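Local structure of heat shock protein STI1 (Saccharomyces cerevisiae, 3UPV) at residues 40-45 with 71-76; 78-83 with 115-120. The protein acts as an adaptor co-chaperone binding both Hsp70 and Hsp90, and its TPR2B domain, the piece described here, holds a C-terminal peptide of Hsp70. All coordinates share one frame; numbering follows the deposited sequence.

Contact 1. Residues 40-45 with 71-76; sequences GYSNRA and FVRAYI
Ser42 meets the far end of the Phe71 ring, and this pairing carries most of the contact. Phe71 stands at the N-terminal end of helix 72-84. Its CG lies anti to the backbone N (chi1 -168°), which extends the side chain toward helix 38-50 so that the CE2-CZ end of the ring arrives beside the serine. The ring is turned obliquely to the Ser42 CB, and Ser42 OG lies 3.6 Å from Phe71 CZ. Ser42 OG is also anti to the backbone N (chi1 170°) and comes within 4.2 Å of Arg73 CG, an aliphatic approach rather than a polar one. Its polar mate is Arg77 one turn further on, whose NE donates a hydrogen bond to OG and thereby joins the two helices. Small residues permit this closeness: Ser42 CA and Ala74 CA are 5.6 Å apart. With an alanine at Phe71, the flank of Ser42 is likely to lose its aromatic cover and the bound peptide a packing surface, since an acidic peptide side chain also rests on the phenylalanine. Outside the two segments, Arg73 NE forms a salt bridge with an acidic side chain of the bound peptide, and Asn43 ND2 bonds to the peptide backbone. The contact thus joins helix 38-50 of TPR 8 to the junction between TPR 8 and TPR 9, where helix 72-84 begins, along the peptide groove. Behind them, helix 54-67 receives Ala45 and Tyr75, helix 20-33 packs against Tyr41 and Arg44, and helix 88-106 covers Val72.

Contact 2. Residues 78-83 with 115-120; sequences KATAQI and DQLYYK
Thr80 and Leu117 are brought together by the threonine torsion: chi1 of 67° sets OG1 between the backbone N and the carbonyl carbon, which leaves CG2 anti to the carbonyl carbon and directed at the leucine. Thr80 CG2 reaches Leu117 CD1 at 3.5 Å, a tight approach, with Leu117 CD2 slightly further off, so the methyl meets both ends of the isopropyl fork. The threonine hydroxyl is engaged by the carbonyl of Arg77 in its own helix. One turn along, Ile83 points its CD1 at the backbone of the other helix and stops 3.7 Å from Leu117 O, with Leu117 CB at 4.3 Å. Here helix 72-84, which belongs to TPR 9, runs nearly parallel to the C-terminal helix 111-124, the axes of the two short segments lying 10.7 Å apart at 22°; helix 111-124, following the last repeat, probably serves as the capping helix seen in many TPR domains. Lys120 closes the end of this apolar strip. Bent at chi3 (70°) and again at chi4, its chain crosses Ile83, bringing CE to 4.1 Å from Ile83 CD1 while NZ passes beside Ile83 CG2. A water donates to Thr80 O at 2.8 Å and weakly accepts from Lys120 NZ, a tenuous bridge between the helices. Helix 88-106 packs against both partners, through Leu95 on Ala79 and Leu92 on Tyr118.

How the contacts relate
Helix 72-84 serves both contacts: its first turn faces helix 38-50 in contact 1, and its later turns face helix 111-124 in contact 2. The contact centres are 14 Å apart, yet the two touch directly, Ile76 CG2 packing 3.7 Å from Leu117 CD1. Arg77, lying between the two pieces of the helix, has a bond in each contact. Both contacts border the Hsp70 peptide. Contact 1 supplies polar and charged grips from near the centre of the chain, whereas contact 2, whose centre is about 12 Å from the centre of the chain, offers Thr80 to an apolar peptide side chain.

Contact 1. Residues 40-45 with 71-76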
ATOM      1  N   GLY A  40      -6.722   4.981  -4.095  1.00  8.87           N
ATOM      2  CA  GLY A  40      -7.130   3.923  -5.042  1.00  9.03           C
ATOM      3  C   GLY A  40      -5.962   3.018  -5.431  1.00  7.68           C
ATOM      4  O   GLY A  40      -6.112   1.771  -5.550  1.00  8.08           O
ATOM      5  N   TYR A  41      -4.810   3.641  -5.695  1.00  8.29           N
ATOM      6  CA  TYR A  41      -3.589   2.898  -6.051  1.00  8.13           C
ATOM      7  C   TYR A  41      -3.127   2.052  -4.887  1.00  7.40           C
ATOM      8  O   TYR A  41      -2.888   0.846  -5.076  1.00  9.28           O
ATOM      9  CB  TYR A  41      -2.507   3.892  -6.483  1.00  9.96           C
ATOM     10  CG  TYR A  41      -2.932   4.686  -7.669  1.00  8.09           C
ATOM     11  CD1 TYR A  41      -3.406   5.992  -7.492  1.00  8.96           C
ATOM     12  CD2 TYR A  41      -2.953   4.124  -8.945  1.00  6.37           C
ATOM     13  CE1 TYR A  41      -3.859   6.746  -8.525  1.00 11.75           C
ATOM     14  CE2 TYR A  41      -3.351   4.940 -10.068  1.00  8.93           C
ATOM     15  CZ  TYR A  41      -3.850   6.237  -9.828  1.00  8.51           C
ATOM     16  OH  TYR A  41      -4.329   7.105 -10.796  1.00  9.76           O
ATOM     17  N   SER A  42      -3.008   2.657  -3.707  1.00  7.56           N
ATOM     18  CA  SER A  42      -2.569   1.917  -2.532  1.00  5.50           C
ATOM     19  C   SER A  42      -3.537   0.767  -2.289  1.00  6.36           C
ATOM     20  O   SER A  42      -3.106  -0.346  -1.961  1.00  5.80           O
ATOM     21  CB  SER A  42      -2.473   2.831  -1.308  1.00  5.90           C
ATOM     22  OG  SER A  42      -2.279   2.042  -0.136  1.00 11.07           O
ATOM     23  N   ASN A  43      -4.857   1.036  -2.427  1.00  6.81           N
ATOM     24  CA  ASN A  43      -5.858   0.026  -2.134  1.00  9.06           C
ATOM     25  C   ASN A  43      -5.780  -1.096  -3.171  1.00  7.57           C
ATOM     26  O   ASN A  43      -5.753  -2.289  -2.809  1.00  7.39           O
ATOM     27  CB  ASN A  43      -7.277   0.616  -2.103  1.00  7.70           C
ATOM     28  CG  ASN A  43      -7.567   1.480  -0.854  1.00 11.36           C
ATOM     29  OD1 ASN A  43      -6.865   1.471   0.177  1.00 10.78           O
ATOM     30  ND2 ASN A  43      -8.670   2.212  -0.955  1.00 10.17           N
ATOM     31  N   ARG A  44      -5.659  -0.750  -4.468  1.00  6.70           N
ATOM     32  CA  ARG A  44      -5.524  -1.831  -5.415  1.00  6.53           C
ATOM     33  C   ARG A  44      -4.248  -2.627  -5.136  1.00  5.97           C
ATOM     34  O   ARG A  44      -4.286  -3.883  -5.215  1.00  7.75           O
ATOM     35  CB  ARG A  44      -5.456  -1.247  -6.835  1.00  7.67           C
ATOM     36  CG  ARG A  44      -5.559  -2.334  -7.870  1.00  6.25           C
ATOM     37  CD  ARG A  44      -5.796  -1.854  -9.333  1.00 10.84           C
ATOM     38  NE  ARG A  44      -4.724  -1.025  -9.824  1.00  7.38           N
ATOM     39  CZ  ARG A  44      -4.772  -0.368 -10.970  1.00  8.62           C
ATOM     40  NH1 ARG A  44      -5.888  -0.405 -11.750  1.00  7.97           N
ATOM     41  NH2 ARG A  44      -3.728   0.363 -11.307  1.00 11.25           N
ATOM     42  N   ALA A  45      -3.128  -1.938  -4.788  1.00  7.50           N
ATOM     43  CA  ALA A  45      -1.910  -2.670  -4.395  1.00  7.66           C
ATOM     44  C   ALA A  45      -2.190  -3.686  -3.288  1.00  7.24           C
ATOM     45  O   ALA A  45      -1.606  -4.792  -3.241  1.00  7.20           O
ATOM     46  CB  ALA A  45      -0.819  -1.727  -3.941  1.00  8.63           C
ATOM     47  N   PHE A  71       1.226  10.049   2.204  1.00 15.14           N
ATOM     48  CA  PHE A  71       0.492   8.817   2.397  1.00 14.55           C
ATOM     49  C   PHE A  71       1.465   7.715   2.880  1.00 14.34           C
ATOM     50  O   PHE A  71       2.006   6.913   2.076  1.00 14.15           O
ATOM     51  CB  PHE A  71      -0.148   8.477   1.047  1.00 15.46           C
ATOM     52  CG  PHE A  71      -1.172   7.399   1.083  1.00 15.39           C
ATOM     53  CD1 PHE A  71      -1.798   6.992   2.280  1.00 17.98           C
ATOM     54  CD2 PHE A  71      -1.526   6.793  -0.103  1.00 17.02           C
ATOM     55  CE1 PHE A  71      -2.744   5.955   2.245  1.00 18.90           C
ATOM     56  CE2 PHE A  71      -2.484   5.792  -0.141  1.00 19.20           C
ATOM     57  CZ  PHE A  71      -3.087   5.371   1.033  1.00 16.14           C
ATOM     58  N   VAL A  72       1.661   7.668   4.206  1.00 13.15           N
ATOM     59  CA  VAL A  72       2.640   6.763   4.807  1.00 12.71           C
ATOM     60  C   VAL A  72       2.370   5.269   4.431  1.00 12.03           C
ATOM     61  O   VAL A  72       3.291   4.454   4.272  1.00 12.78           O
ATOM     62  CB  VAL A  72       2.563   6.932   6.380  1.00 11.57           C
ATOM     63  CG1 VAL A  72       3.426   5.910   7.102  1.00 12.02           C
ATOM     64  CG2 VAL A  72       2.845   8.379   6.848  1.00 12.09           C
ATOM     65  N   ARG A  73       1.083   4.904   4.354  1.00 11.74           N
ATOM     66  CA  ARG A  73       0.693   3.495   4.121  1.00 10.78           C
ATOM     67  C   ARG A  73       1.271   2.984   2.834  1.00 10.29           C
ATOM     68  O   ARG A  73       1.654   1.826   2.729  1.00  9.60           O
ATOM     69  CB  ARG A  73      -0.812   3.361   4.068  1.00 10.84           C
ATOM     70  CG  ARG A  73      -1.214   1.885   3.943  1.00 16.25           C
ATOM     71  CD  ARG A  73      -2.008   1.527   5.222  1.00 24.26           C
ATOM     72  NE  ARG A  73      -3.375   1.999   5.178  1.00 28.47           N
ATOM     73  CZ  ARG A  73      -4.220   2.060   6.229  1.00 29.52           C
ATOM     74  NH1 ARG A  73      -3.832   1.720   7.446  1.00 28.82           N
ATOM     75  NH2 ARG A  73      -5.473   2.479   6.059  1.00 28.28           N
ATOM     76  N   ALA A  74       1.329   3.853   1.826  1.00  9.66           N
ATOM     77  CA  ALA A  74       1.863   3.446   0.508  1.00  8.91           C
ATOM     78  C   ALA A  74       3.330   3.027   0.633  1.00  8.64           C
ATOM     79  O   ALA A  74       3.772   2.081   0.002  1.00  9.37           O
ATOM     80  CB  ALA A  74       1.708   4.533  -0.440  1.00 10.64           C
ATOM     81  N   TYR A  75       4.070   3.751   1.453  1.00  7.45           N
ATOM     82  CA  TYR A  75       5.478   3.403   1.660  1.00  7.21           C
ATOM     83  C   TYR A  75       5.617   2.072   2.389  1.00  7.80           C
ATOM     84  O   TYR A  75       6.450   1.187   1.942  1.00  6.54           O
ATOM     85  CB  TYR A  75       6.224   4.471   2.431  1.00  7.58           C
ATOM     86  CG  TYR A  75       6.279   5.861   1.831  1.00  9.54           C
ATOM     87  CD1 TYR A  75       7.299   6.243   0.944  1.00 14.29           C
ATOM     88  CD2 TYR A  75       5.326   6.823   2.172  1.00 11.08           C
ATOM     89  CE1 TYR A  75       7.336   7.555   0.420  1.00 16.69           C
ATOM     90  CE2 TYR A  75       5.337   8.089   1.600  1.00 13.57           C
ATOM     91  CZ  TYR A  75       6.347   8.471   0.777  1.00 15.49           C
ATOM     92  OH  TYR A  75       6.343   9.791   0.331  1.00 17.12           O
ATOM     93  N   ILE A  76       4.792   1.871   3.431  1.00  7.94           N
ATOM     94  CA  ILE A  76       4.887   0.650   4.173  1.00  8.08           C
ATOM     95  C   ILE A  76       4.469  -0.541   3.289  1.00  6.66           C
ATOM     96  O   ILE A  76       5.158  -1.594   3.181  1.00  6.72           O
ATOM     97  CB  ILE A  76       4.070   0.677   5.444  1.00  7.10           C
ATOM     98  CG1 ILE A  76       4.641   1.742   6.366  1.00  7.52           C
ATOM     99  CG2 ILE A  76       4.096  -0.749   6.078  1.00  9.67           C
ATOM    100  CD1 ILE A  76       3.767   2.053   7.544  1.00 10.14           C
TER

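Contact 2. Residues 78-83 with 115-120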
ATOM      1  N   LYS A  78       4.590  -0.738  -0.065  1.00  6.58           N
ATOM      2  CA  LYS A  78       5.654  -0.992  -1.028  1.00  6.23           C
ATOM      3  C   LYS A  78       6.826  -1.804  -0.448  1.00  6.36           C
ATOM      4  O   LYS A  78       7.318  -2.720  -1.109  1.00  7.51           O
ATOM      5  CB  LYS A  78       6.206   0.338  -1.472  1.00  6.73           C
ATOM      6  CG  LYS A  78       7.350   0.232  -2.478  1.00  5.48           C
ATOM      7  CD  LYS A  78       7.782   1.658  -2.885  1.00  9.00           C
ATOM      8  CE  LYS A  78       9.087   1.633  -3.652  1.00  7.66           C
ATOM      9  NZ  LYS A  78       9.512   2.999  -4.149  1.00  6.95           N
ATOM     10  N   ALA A  79       7.283  -1.411   0.754  1.00  5.13           N
ATOM     11  CA  ALA A  79       8.390  -2.131   1.405  1.00  5.80           C
ATOM     12  C   ALA A  79       8.033  -3.566   1.628  1.00  7.33           C
ATOM     13  O   ALA A  79       8.887  -4.458   1.467  1.00  9.42           O
ATOM     14  CB  ALA A  79       8.749  -1.501   2.704  1.00  7.94           C
ATOM     15  N   THR A  80       6.786  -3.795   2.059  1.00  6.93           N
ATOM     16  CA  THR A  80       6.317  -5.181   2.326  1.00  7.54           C
ATOM     17  C   THR A  80       6.376  -5.992   0.997  1.00  8.11           C
ATOM     18  O   THR A  80       6.831  -7.126   0.991  1.00  7.63           O
ATOM     19  CB  THR A  80       4.925  -5.281   2.982  1.00  8.90           C
ATOM     20  OG1 THR A  80       3.917  -4.824   2.087  1.00 16.18           O
ATOM     21  CG2 THR A  80       4.836  -4.468   4.245  1.00  7.24           C
ATOM     22  N   ALA A  81       5.921  -5.403  -0.116  1.00  6.68           N
ATOM     23  CA  ALA A  81       5.996  -6.057  -1.416  1.00  8.04           C
ATOM     24  C   ALA A  81       7.424  -6.235  -1.851  1.00  8.02           C
ATOM     25  O   ALA A  81       7.799  -7.292  -2.435  1.00  8.39           O
ATOM     26  CB  ALA A  81       5.175  -5.317  -2.479  1.00  7.78           C
ATOM     27  N   GLN A  82       8.258  -5.257  -1.562  1.00  8.02           N
ATOM     28  CA  GLN A  82       9.694  -5.401  -1.944  1.00  7.63           C
ATOM     29  C   GLN A  82      10.359  -6.569  -1.161  1.00  7.96           C
ATOM     30  O   GLN A  82      11.114  -7.390  -1.726  1.00  9.65           O
ATOM     31  CB  GLN A  82      10.480  -4.097  -1.760  1.00  6.91           C
ATOM     32  CG  GLN A  82      10.089  -3.062  -2.844  1.00  8.35           C
ATOM     33  CD  GLN A  82      10.721  -1.684  -2.641  1.00  8.46           C
ATOM     34  OE1 GLN A  82      11.286  -1.113  -3.562  1.00 10.55           O
ATOM     35  NE2 GLN A  82      10.728  -1.210  -1.439  1.00  6.79           N
ATOM     36  N   ILE A  83      10.005  -6.733   0.111  1.00  7.34           N
ATOM     37  CA  ILE A  83      10.512  -7.854   0.822  1.00  7.98           C
ATOM     38  C   ILE A  83      10.019  -9.163   0.160  1.00  8.97           C
ATOM     39  O   ILE A  83      10.770 -10.133   0.050  1.00 10.24           O
ATOM     40  CB  ILE A  83      10.062  -7.763   2.269  1.00  4.99           C
ATOM     41  CG1 ILE A  83      10.883  -6.647   2.952  1.00  7.12           C
ATOM     42  CG2 ILE A  83      10.227  -9.068   3.102  1.00 10.64           C
ATOM     43  CD1 ILE A  83      10.375  -6.272   4.268  1.00 11.78           C
ATOM     44  N   ASP A 115       9.578  -0.785  12.021  1.00  8.61           N
ATOM     45  CA  ASP A 115      10.799  -1.345  12.647  1.00 11.32           C
ATOM     46  C   ASP A 115      10.864  -2.887  12.460  1.00 10.75           C
ATOM     47  O   ASP A 115      11.924  -3.468  12.203  1.00 11.40           O
ATOM     48  CB  ASP A 115      10.888  -1.009  14.151  1.00 12.00           C
ATOM     49  CG  ASP A 115      11.304   0.463  14.428  1.00 15.52           C
ATOM     50  OD1 ASP A 115      11.814   1.151  13.491  1.00 18.92           O
ATOM     51  OD2 ASP A 115      11.104   0.929  15.581  1.00 19.43           O
ATOM     52  N   GLN A 116       9.749  -3.561  12.490  1.00 10.26           N
ATOM     53  CA  GLN A 116       9.827  -5.006  12.310  1.00 10.03           C
ATOM     54  C   GLN A 116      10.036  -5.409  10.839  1.00 10.12           C
ATOM     55  O   GLN A 116      10.694  -6.428  10.570  1.00  8.98           O
ATOM     56  CB  GLN A 116       8.675  -5.759  12.975  1.00 11.73           C
ATOM     57  CG  GLN A 116       7.279  -5.480  12.402  1.00 11.47           C
ATOM     58  CD  GLN A 116       6.874  -6.445  11.331  1.00 16.32           C
ATOM     59  OE1 GLN A 116       7.329  -7.564  11.290  1.00 13.07           O
ATOM     60  NE2 GLN A 116       5.979  -6.011  10.450  1.00 18.85           N
ATOM     61  N   LEU A 117       9.500  -4.591   9.927  1.00  8.52           N
ATOM     62  CA  LEU A 117       9.801  -4.775   8.490  1.00  9.31           C
ATOM     63  C   LEU A 117      11.266  -4.538   8.255  1.00  8.43           C
ATOM     64  O   LEU A 117      11.894  -5.321   7.538  1.00 10.18           O
ATOM     65  CB  LEU A 117       8.952  -3.861   7.581  1.00  7.25           C
ATOM     66  CG  LEU A 117       7.479  -4.237   7.650  1.00  9.96           C
ATOM     67  CD1 LEU A 117       6.652  -3.209   6.945  1.00  9.04           C
ATOM     68  CD2 LEU A 117       7.139  -5.718   7.194  1.00  8.37           C
ATOM     69  N   TYR A 118      11.821  -3.511   8.893  1.00  7.41           N
ATOM     70  CA  TYR A 118      13.218  -3.186   8.712  1.00  9.78           C
ATOM     71  C   TYR A 118      14.115  -4.334   9.175  1.00 11.27           C
ATOM     72  O   TYR A 118      15.098  -4.693   8.458  1.00 12.22           O
ATOM     73  CB  TYR A 118      13.610  -1.962   9.520  1.00  9.23           C
ATOM     74  CG  TYR A 118      14.951  -1.412   9.038  1.00 11.03           C
ATOM     75  CD1 TYR A 118      15.004  -0.446   8.045  1.00 12.12           C
ATOM     76  CD2 TYR A 118      16.171  -1.911   9.576  1.00 12.59           C
ATOM     77  CE1 TYR A 118      16.222   0.054   7.607  1.00 14.34           C
ATOM     78  CE2 TYR A 118      17.350  -1.406   9.194  1.00 13.45           C
ATOM     79  CZ  TYR A 118      17.378  -0.428   8.182  1.00 13.50           C
ATOM     80  OH  TYR A 118      18.574   0.058   7.721  1.00 21.42           O
ATOM     81  N   TYR A 119      13.773  -4.875  10.336  1.00 11.85           N
ATOM     82  CA  TYR A 119      14.542  -5.965  10.940  1.00 13.95           C
ATOM     83  C   TYR A 119      14.498  -7.180  10.001  1.00 13.46           C
ATOM     84  O   TYR A 119      15.504  -7.846   9.813  1.00 12.89           O
ATOM     85  CB  TYR A 119      13.983  -6.373  12.296  1.00 14.79           C
ATOM     86  CG  TYR A 119      14.875  -7.418  12.902  1.00 15.94           C
ATOM     87  CD1 TYR A 119      16.213  -7.096  13.242  1.00 17.51           C
ATOM     88  CD2 TYR A 119      14.440  -8.741  13.066  1.00 17.05           C
ATOM     89  CE1 TYR A 119      17.095  -8.089  13.765  1.00 18.72           C
ATOM     90  CE2 TYR A 119      15.300  -9.729  13.576  1.00 16.84           C
ATOM     91  CZ  TYR A 119      16.611  -9.395  13.918  1.00 20.64           C
ATOM     92  OH  TYR A 119      17.456 -10.350  14.418  1.00 22.64           O
ATOM     93  N   LYS A 120      13.336  -7.437   9.424  1.00 14.88           N
ATOM     94  CA  LYS A 120      13.067  -8.627   8.629  1.00 14.66           C
ATOM     95  C   LYS A 120      13.861  -8.445   7.308  1.00 15.44           C
ATOM     96  O   LYS A 120      14.655  -9.319   6.895  1.00 15.29           O
ATOM     97  CB  LYS A 120      11.535  -8.786   8.443  1.00 14.51           C
ATOM     98  CG  LYS A 120      11.052  -9.859   7.429  1.00 18.85           C
ATOM     99  CD  LYS A 120       9.498 -10.061   7.414  1.00 19.11           C
ATOM    100  CE  LYS A 120       8.611  -8.893   6.824  1.00 22.01           C
ATOM    101  NZ  LYS A 120       7.393  -9.246   5.861  1.00 21.18           N
TER
HETATM  102  O   HOH W   1       6.476  -9.391   2.636  1.00 14.30           O